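Local coordinates for UPF0311 protein CA_C3321 (PDB 3G7G), which is of unknown function but belongs to the UPF0311 (DUF3237) family and folds as a closed antiparallel beta barrel, at residues F118-T123 against F139-S144. Sequence-based numbering, arbitrary orientation.
Sequences FRTIPT and FVCCAS
The methyl of A143 sits squarely over the F118 ring: CB lies 3.4 Å from the ring centroid and 11° off its normal, a CH-pi contact over the face. F118 gets there with CG anti to its backbone N (chi1 -171°), and R95 adds a cation-pi contact to the same ring. At the other end of the pair, P122 CG packs 3.6 Å from F139 CB, the two side chains crossing at about a right angle; P122 also packs on F154, and the F139 ring meets F124 edge-to-face. Between them, T120 OG1 presses 3.1 Å from C141 CB, while its hydrogen bond goes to N91 OD1.

Strands 117-126 and 139-144 are antiparallel neighbours in the closed eight-stranded barrel, flanked by 86-96 and 150-157. T120 and C141 form a hydrogen-bonded pair, C141 N to T120 O at 2.8 Å and T120 N to C141 O at 3.0 Å, and A143 N adds a bond to F118 O. R119 and C142, the non-hydrogen-bonded pair, point to the opposite face of the sheet, where a second subunit packs on both. There a bend at chi2 (-68°) brings R119 CD against C142 SG, which lies over one guanidinium face, offset toward its rim, 3.5 Å from R119 NE. R119 NH1 donates a hydrogen bond to F118 O at 3.0 Å, from above the carbonyl plane, on the face opposite A143 N.

F118 O is thus gripped by two donors, one probably cationic, which would polarise that carbonyl. R119 NE and F139 O, by contrast, are buried without a polar partner: C142 SG lies against the first, I121 CG2 and P122 CD against the second, so sulfur and carbon cover them where no hydrogen bond does.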
loop_
_atom_site.group_PDB
_atom_site.type_symbol
_atom_site.label_atom_id
_atom_site.label_comp_id
_atom_site.label_asym_id
_atom_site.label_seq_id
_atom_site.Cartn_x
_atom_site.Cartn_y
_atom_site.Cartn_z
ATOM N N PHE A 118 13.139 13.018 -11.298
ATOM C CA PHE A 118 11.929 12.299 -11.655
ATOM C C PHE A 118 12.252 10.784 -11.665
ATOM O O PHE A 118 12.806 10.276 -12.617
ATOM C CB PHE A 118 11.449 12.866 -13.006
ATOM C CG PHE A 118 10.099 12.397 -13.451
ATOM C CD1 PHE A 118 9.655 12.718 -14.732
ATOM C CD2 PHE A 118 9.264 11.637 -12.619
ATOM C CE1 PHE A 118 8.410 12.283 -15.191
ATOM C CE2 PHE A 118 8.034 11.183 -13.083
ATOM C CZ PHE A 118 7.603 11.524 -14.373
ATOM N N ARG A 119 11.969 10.115 -10.543
ATOM C CA ARG A 119 12.314 8.716 -10.346
ATOM C C ARG A 119 11.169 7.973 -9.721
ATOM O O ARG A 119 10.446 8.527 -8.892
ATOM C CB ARG A 119 13.524 8.609 -9.422
ATOM C CG ARG A 119 14.759 9.351 -9.928
ATOM C CD ARG A 119 15.259 8.678 -11.127
ATOM N NE ARG A 119 16.562 9.148 -11.561
ATOM C CZ ARG A 119 16.759 9.954 -12.584
ATOM N NH1 ARG A 119 15.730 10.437 -13.271
ATOM N NH2 ARG A 119 17.995 10.289 -12.919
ATOM N N THR A 120 11.029 6.708 -10.097
ATOM C CA THR A 120 9.921 5.870 -9.667
ATOM C C THR A 120 10.347 4.394 -9.500
ATOM O O THR A 120 11.404 3.956 -9.991
ATOM C CB THR A 120 8.693 5.943 -10.655
ATOM O OG1 THR A 120 8.898 5.066 -11.758
ATOM C CG2 THR A 120 8.487 7.313 -11.195
ATOM N N ILE A 121 9.512 3.654 -8.774
ATOM C CA ILE A 121 9.651 2.240 -8.569
ATOM C C ILE A 121 8.404 1.537 -9.185
ATOM O O ILE A 121 7.297 1.655 -8.677
ATOM C CB ILE A 121 9.740 1.868 -7.094
ATOM C CG1 ILE A 121 10.807 2.659 -6.326
ATOM C CG2 ILE A 121 9.986 0.360 -6.955
ATOM C CD1 ILE A 121 12.198 2.483 -6.762
ATOM N N PRO A 122 8.601 0.813 -10.299
ATOM C CA PRO A 122 7.554 -0.037 -10.858
ATOM C C PRO A 122 7.453 -1.443 -10.225
ATOM O O PRO A 122 8.488 -2.066 -9.878
ATOM C CB PRO A 122 7.941 -0.123 -12.317
ATOM C CG PRO A 122 9.477 -0.104 -12.257
ATOM C CD PRO A 122 9.842 0.743 -11.084
ATOM N N THR A 123 6.195 -1.877 -10.070
ATOM C CA THR A 123 5.776 -3.227 -9.716
ATOM C C THR A 123 5.066 -3.806 -10.935
ATOM O O THR A 123 4.175 -3.139 -11.519
ATOM C CB THR A 123 4.775 -3.159 -8.527
ATOM O OG1 THR A 123 5.425 -2.563 -7.398
ATOM C CG2 THR A 123 4.258 -4.515 -8.106
ATOM N N PHE A 139 13.122 -3.080 -9.455
ATOM C CA PHE A 139 13.308 -2.207 -10.604
ATOM C C PHE A 139 13.244 -0.738 -10.201
ATOM O O PHE A 139 12.576 -0.356 -9.233
ATOM C CB PHE A 139 12.169 -2.401 -11.613
ATOM C CG PHE A 139 12.158 -3.732 -12.287
ATOM C CD1 PHE A 139 12.653 -3.876 -13.568
ATOM C CD2 PHE A 139 11.622 -4.824 -11.652
ATOM C CE1 PHE A 139 12.618 -5.084 -14.195
ATOM C CE2 PHE A 139 11.582 -6.047 -12.268
ATOM C CZ PHE A 139 12.100 -6.181 -13.539
ATOM N N VAL A 140 13.936 0.071 -10.982
ATOM C CA VAL A 140 13.918 1.509 -10.855
ATOM C C VAL A 140 13.619 2.076 -12.230
ATOM O O VAL A 140 14.120 1.573 -13.246
ATOM C CB VAL A 140 15.280 2.065 -10.394
ATOM C CG1 VAL A 140 15.265 3.566 -10.469
ATOM C CG2 VAL A 140 15.604 1.634 -8.987
ATOM N N CYS A 141 12.814 3.129 -12.244
ATOM C CA CYS A 141 12.460 3.820 -13.471
ATOM C C CYS A 141 12.940 5.293 -13.447
ATOM O O CYS A 141 12.713 6.024 -12.490
ATOM C CB CYS A 141 10.948 3.698 -13.643
ATOM S SG CYS A 141 10.205 4.593 -14.975
ATOM N N CYS A 142 13.676 5.685 -14.486
ATOM C CA CYS A 142 14.109 7.069 -14.688
ATOM C C CYS A 142 13.235 7.695 -15.745
ATOM O O CYS A 142 13.157 7.180 -16.852
ATOM C CB CYS A 142 15.566 7.113 -15.158
ATOM S SG CYS A 142 16.706 6.535 -13.880
ATOM N N ALA A 143 12.585 8.804 -15.408
ATOM C CA ALA A 143 11.619 9.409 -16.293
ATOM C C ALA A 143 12.031 10.835 -16.593
ATOM O O ALA A 143 12.822 11.425 -15.845
ATOM C CB ALA A 143 10.235 9.375 -15.683
ATOM N N SER A 144 11.510 11.359 -17.701
ATOM C CA SER A 144 11.615 12.795 -18.047
ATOM C C SER A 144 10.428 13.291 -18.845
ATOM O O SER A 144 9.593 12.501 -19.289
ATOM C CB SER A 144 12.889 13.061 -18.845
ATOM O OG SER A 144 13.185 11.979 -19.713
HETATM O O HOH W 1 10.202 -2.870 -7.933
#